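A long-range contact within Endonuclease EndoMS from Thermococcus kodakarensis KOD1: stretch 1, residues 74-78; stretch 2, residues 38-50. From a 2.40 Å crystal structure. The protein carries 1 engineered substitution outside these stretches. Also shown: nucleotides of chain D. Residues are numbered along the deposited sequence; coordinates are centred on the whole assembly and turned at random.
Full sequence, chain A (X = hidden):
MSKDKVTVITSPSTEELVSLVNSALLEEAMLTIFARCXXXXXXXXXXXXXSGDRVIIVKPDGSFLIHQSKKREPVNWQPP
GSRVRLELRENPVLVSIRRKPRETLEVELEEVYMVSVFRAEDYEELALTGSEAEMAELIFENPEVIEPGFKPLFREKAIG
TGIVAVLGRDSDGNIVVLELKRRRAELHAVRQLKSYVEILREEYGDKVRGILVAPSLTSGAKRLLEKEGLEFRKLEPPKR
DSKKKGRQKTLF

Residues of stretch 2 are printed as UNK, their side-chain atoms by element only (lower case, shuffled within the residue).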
# COMPACT_ATOMS: atom_id res chain seq x y z
N PRO A 74 5.98 -6.84 -3.04
CA PRO A 74 7.36 -7.29 -3.10
C PRO A 74 7.90 -7.42 -1.67
O PRO A 74 7.49 -6.67 -0.79
CB PRO A 74 8.04 -6.16 -3.88
CG PRO A 74 7.27 -4.92 -3.43
CD PRO A 74 5.84 -5.39 -3.30
N VAL A 75 8.79 -8.37 -1.43
CA VAL A 75 9.37 -8.53 -0.11
C VAL A 75 10.35 -7.39 0.23
O VAL A 75 10.50 -7.00 1.38
CB VAL A 75 10.08 -9.89 0.01
CG1 VAL A 75 11.14 -10.01 -1.05
CG2 VAL A 75 10.69 -10.08 1.40
N ASN A 76 11.03 -6.85 -0.79
CA ASN A 76 11.89 -5.68 -0.65
C ASN A 76 11.73 -4.76 -1.86
O ASN A 76 11.34 -5.21 -2.95
CB ASN A 76 13.36 -6.07 -0.50
CG ASN A 76 13.71 -6.52 0.92
OD1 ASN A 76 14.05 -7.68 1.15
ND2 ASN A 76 13.65 -5.60 1.87
N TRP A 77 11.97 -3.47 -1.66
CA TRP A 77 11.81 -2.52 -2.76
C TRP A 77 12.51 -1.21 -2.50
O TRP A 77 12.90 -0.90 -1.38
CB TRP A 77 10.33 -2.24 -3.03
CG TRP A 77 9.72 -1.43 -1.92
CD1 TRP A 77 9.55 -0.07 -1.88
CD2 TRP A 77 9.24 -1.92 -0.67
NE1 TRP A 77 8.99 0.30 -0.69
CE2 TRP A 77 8.80 -0.82 0.08
CE3 TRP A 77 9.15 -3.20 -0.11
CZ2 TRP A 77 8.26 -0.95 1.35
CZ3 TRP A 77 8.62 -3.33 1.16
CH2 TRP A 77 8.18 -2.21 1.88
N GLN A 78 12.67 -0.44 -3.57
CA GLN A 78 12.86 1.00 -3.45
C GLN A 78 11.84 1.68 -4.34
O GLN A 78 11.56 1.20 -5.43
CB GLN A 78 14.27 1.42 -3.85
CG GLN A 78 15.34 1.11 -2.82
CD GLN A 78 15.42 2.15 -1.72
OE1 GLN A 78 14.43 2.40 -1.01
NE2 GLN A 78 16.59 2.77 -1.56
N UNK A 38 20.54 -12.90 -1.90
CA UNK A 38 20.33 -12.42 -0.54
C UNK A 38 19.99 -10.92 -0.62
O UNK A 38 20.45 -10.23 -1.54
c UNK A 38 21.58 -12.63 0.32
c UNK A 38 23.34 -14.10 1.24
n UNK A 38 25.11 -15.36 2.36
c UNK A 38 21.96 -14.08 0.60
c UNK A 38 23.73 -15.45 1.79
N UNK A 39 19.18 -10.42 0.31
CA UNK A 39 18.81 -9.02 0.26
C UNK A 39 19.06 -8.31 1.59
O UNK A 39 18.64 -8.77 2.66
c UNK A 39 17.33 -8.83 -0.15
c UNK A 39 17.01 -7.33 -0.31
c UNK A 39 17.05 -9.56 -1.46
N UNK A 40 19.76 -7.19 1.53
CA UNK A 40 20.09 -6.45 2.73
C UNK A 40 19.49 -5.06 2.57
O UNK A 40 19.74 -4.40 1.56
c UNK A 40 22.99 -8.09 1.51
n UNK A 40 23.37 -9.40 1.71
c UNK A 40 22.29 -7.71 2.61
c UNK A 40 22.92 -9.81 2.88
n UNK A 40 22.25 -8.81 3.44
c UNK A 40 21.61 -6.42 2.94
N UNK A 41 18.65 -4.66 3.51
CA UNK A 41 17.99 -3.35 3.41
C UNK A 41 18.23 -2.50 4.66
O UNK A 41 18.07 -2.96 5.79
c UNK A 41 14.29 -0.01 4.32
c UNK A 41 15.78 -1.12 2.81
c UNK A 41 16.47 -3.52 3.15
c UNK A 41 15.68 -2.30 3.54
c UNK A 41 14.86 -2.31 4.66
c UNK A 41 14.17 -1.18 5.05
o UNK A 41 13.58 1.11 4.71
c UNK A 41 15.10 0.02 3.19
N UNK A 42 18.64 -1.26 4.46
CA UNK A 42 18.83 -0.34 5.57
C UNK A 42 18.40 1.07 5.21
O UNK A 42 18.91 1.67 4.25
o UNK A 42 21.60 0.74 7.71
c UNK A 42 20.46 0.33 7.40
o UNK A 42 19.47 0.45 8.16
c UNK A 42 20.28 -0.34 6.03
N UNK A 43 17.53 1.65 6.04
CA UNK A 43 16.74 2.80 5.64
C UNK A 43 15.76 3.12 6.75
O UNK A 43 16.10 3.02 7.93
N UNK A 44 14.58 3.57 6.37
CA UNK A 44 13.50 3.82 7.31
C UNK A 44 13.37 2.69 8.34
O UNK A 44 13.18 2.93 9.54
n UNK A 44 10.23 3.40 1.91
c UNK A 44 12.19 4.00 6.54
c UNK A 44 12.11 5.32 5.78
c UNK A 44 10.05 4.30 2.87
n UNK A 44 8.96 5.05 2.88
n UNK A 44 10.97 4.44 3.82
c UNK A 44 10.88 5.39 4.92
N UNK A 45 13.51 1.47 7.86
CA UNK A 45 13.64 0.32 8.73
C UNK A 45 14.87 -0.50 8.30
O UNK A 45 15.73 0.02 7.58
c UNK A 45 12.40 -0.51 8.72
N UNK A 46 15.01 -1.72 8.81
CA UNK A 46 16.14 -2.57 8.47
C UNK A 46 15.69 -4.01 8.31
O UNK A 46 14.82 -4.48 9.07
c UNK A 46 19.72 -2.67 9.95
n UNK A 46 20.54 -5.02 10.08
c UNK A 46 18.48 -3.27 9.27
c UNK A 46 17.24 -2.46 9.54
c UNK A 46 20.45 -3.71 10.79
N UNK A 47 16.25 -4.72 7.33
CA UNK A 47 15.82 -6.10 7.08
C UNK A 47 16.89 -6.98 6.44
O UNK A 47 17.82 -6.50 5.80
c UNK A 47 14.57 -6.12 6.20
o UNK A 47 14.87 -5.69 4.88
N UNK A 48 16.73 -8.29 6.59
CA UNK A 48 17.62 -9.26 5.98
C UNK A 48 16.81 -10.39 5.36
O UNK A 48 15.85 -10.88 5.95
c UNK A 48 18.61 -9.82 7.01
o UNK A 48 20.94 -9.38 5.45
c UNK A 48 19.70 -8.85 7.44
c UNK A 48 20.69 -8.52 6.33
o UNK A 48 21.24 -7.39 6.34
N UNK A 49 17.21 -10.79 4.17
CA UNK A 49 16.59 -11.92 3.51
C UNK A 49 17.69 -12.88 3.03
O UNK A 49 18.57 -12.48 2.27
c UNK A 49 14.84 -12.50 1.67
c UNK A 49 15.72 -11.45 2.34
c UNK A 49 14.09 -11.91 0.46
c UNK A 49 13.88 -13.09 2.68
N UNK A 50 17.63 -14.13 3.48
CA UNK A 50 18.61 -15.14 3.07
C UNK A 50 18.42 -15.68 1.66
O UNK A 50 17.46 -15.31 0.96
P DG D 8 7.02 -2.47 6.62
OP1 DG D 8 7.06 -3.31 5.40
OP2 DG D 8 6.94 -3.13 7.95
O5' DG D 8 8.31 -1.54 6.59
C5' DG D 8 8.53 -0.58 7.61
C4' DG D 8 9.06 0.71 7.02
O4' DG D 8 10.28 0.42 6.30
C3' DG D 8 8.13 1.39 6.02
O3' DG D 8 8.28 2.79 6.10
C2' DG D 8 8.62 0.87 4.67
C1' DG D 8 10.12 0.73 4.92
N9 DG D 8 10.71 -0.34 4.14
C8 DG D 8 10.60 -1.69 4.37
N7 DG D 8 11.21 -2.42 3.49
C5 DG D 8 11.76 -1.50 2.62
C6 DG D 8 12.55 -1.70 1.46
O6 DG D 8 12.91 -2.78 0.97
N1 DG D 8 12.90 -0.50 0.86
C2 DG D 8 12.54 0.75 1.31
N2 DG D 8 12.99 1.79 0.60
N3 DG D 8 11.81 0.96 2.40
C4 DG D 8 11.45 -0.21 3.00
P DG D 10 6.63 3.69 0.35
OP1 DG D 10 7.98 3.21 -0.04
OP2 DG D 10 6.47 4.99 1.04
O5' DG D 10 5.64 3.73 -0.89
C5' DG D 10 5.50 2.60 -1.74
C4' DG D 10 4.31 2.77 -2.67
O4' DG D 10 3.13 3.06 -1.90
C3' DG D 10 4.42 3.89 -3.69
O3' DG D 10 3.70 3.52 -4.85
C2' DG D 10 3.75 5.06 -2.97
C1' DG D 10 2.64 4.35 -2.23
N9 DG D 10 2.24 5.00 -0.99
C8 DG D 10 3.02 5.22 0.13
N7 DG D 10 2.38 5.82 1.10
C5 DG D 10 1.10 6.00 0.60
C6 DG D 10 -0.04 6.59 1.18
O6 DG D 10 -0.15 7.09 2.31
N1 DG D 10 -1.14 6.57 0.32
C2 DG D 10 -1.13 6.05 -0.95
N2 DG D 10 -2.28 6.12 -1.63
N3 DG D 10 -0.07 5.49 -1.51
C4 DG D 10 1.00 5.50 -0.69
P DT D 9 7.05 3.68 6.62
OP1 DT D 9 7.36 5.09 6.30
OP2 DT D 9 6.78 3.23 8.01
O5' DT D 9 5.81 3.19 5.75
C5' DT D 9 5.72 3.58 4.39
C4' DT D 9 5.25 2.42 3.52
O4' DT D 9 4.03 1.86 4.06
C3' DT D 9 4.93 2.83 2.09
O3' DT D 9 6.03 2.54 1.29
C2' DT D 9 3.74 1.96 1.71
C1' DT D 9 3.07 1.68 3.05
N1 DT D 9 1.87 2.53 3.36
C2 DT D 9 0.82 2.59 2.47
O2 DT D 9 0.80 2.01 1.40
N3 DT D 9 -0.23 3.37 2.87
C4 DT D 9 -0.34 4.07 4.05
O4 DT D 9 -1.33 4.74 4.32
C5 DT D 9 0.79 3.96 4.95
C7 DT D 9 0.77 4.69 6.27
C6 DT D 9 1.83 3.20 4.57
O HOH W 1 15.88 -7.71 3.02

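Position 38 carries four carbons in a row ending in a nitrogen, and its side chain is out of reach of stretch 1; it is Lys38. At position 39 one carbon bears two others, a beta-branched fork, and one of its tips lies 3.3 Å from Asn76 OD1. This is Val39, the tip being CG1.

Position 40 has one carbon followed by a five-membered ring of three carbons and two nitrogens, its CA-to-CB bond pointing away from stretch 1: His40. Position 41 points toward stretch 1 and shows one carbon, then a six-carbon ring bearing one oxygen. Its CB is 3.7 Å from Asn76 ND2, and the residue is Tyr41.

Two carbons, the second carrying two oxygens, identify position 42 as Asp42, out of reach of stretch 1. Position 43 has no side-chain atoms and is Gly43; an ideal CB here would fall 2.9 Å from Tyr41 OH, so the turn has no room for one in this conformation. At position 44 three carbons lead to a nitrogen and then a carbon carrying two more nitrogens, a guanidinium: Arg44. Its NH2 lies 4.2 Å from Trp77 NE1, a proximity explained by a common partner, since both donate hydrogen bonds to DG10 OP1, at 3.0 Å from Arg44 NH2 and 3.1 Å from Trp77 NE1.

The single carbon of position 45 makes it Ala45, whose N donates to Tyr41 OH at 3.2 Å with a nearly linear angle of 178°. Position 46, again four carbons ending in nitrogen, is Lys46 and makes no contact with stretch 1. Position 47 has one carbon and one oxygen, the latter 3.2 Å from Asn76 ND2; it is Ser47. Three carbons, the third carrying two oxygens, define position 48 as Glu48. It points away from stretch 1, and its OE1 accepts a very short 2.5 Å hydrogen bond from His40 ND1.

Position 49 holds four carbons forked at the second, with one branch end 3.8 Å from Val75 CG1: Leu49, through CD2. Position 50 lacks side-chain atoms and is Gly50.

The contact rests on a hairpin. Paired backbone bonds, Val39 N to Leu49 O and Leu49 N to Val39 O at 2.9 Å each, hold its strands in register, while Val39, Tyr41, Ser47 and Leu49 all point toward stretch 1. Asn76 contacts all four and has 84 Å² covered, the largest share in its stretch. No clear direct hydrogen bond crosses the interface; instead, water 1 donates to Val39 O (3.0 Å) and Asn76 OD1 (2.6 Å) and accepts from Ser47 OG (2.9 Å). DNA supplies a second bridge. DG8 O6 accepts from Asn76 ND2 at 3.1 Å and Trp77 N at 2.9 Å, DG8 N3 accepts from Arg44 NH2 at 2.9 Å, and the base lies over one face of both the Tyr41 and Trp77 rings. Direct packing, water and nucleotide thus join the two stretches.

Stretch 2 (38-50) KVHYDGRAKSELG
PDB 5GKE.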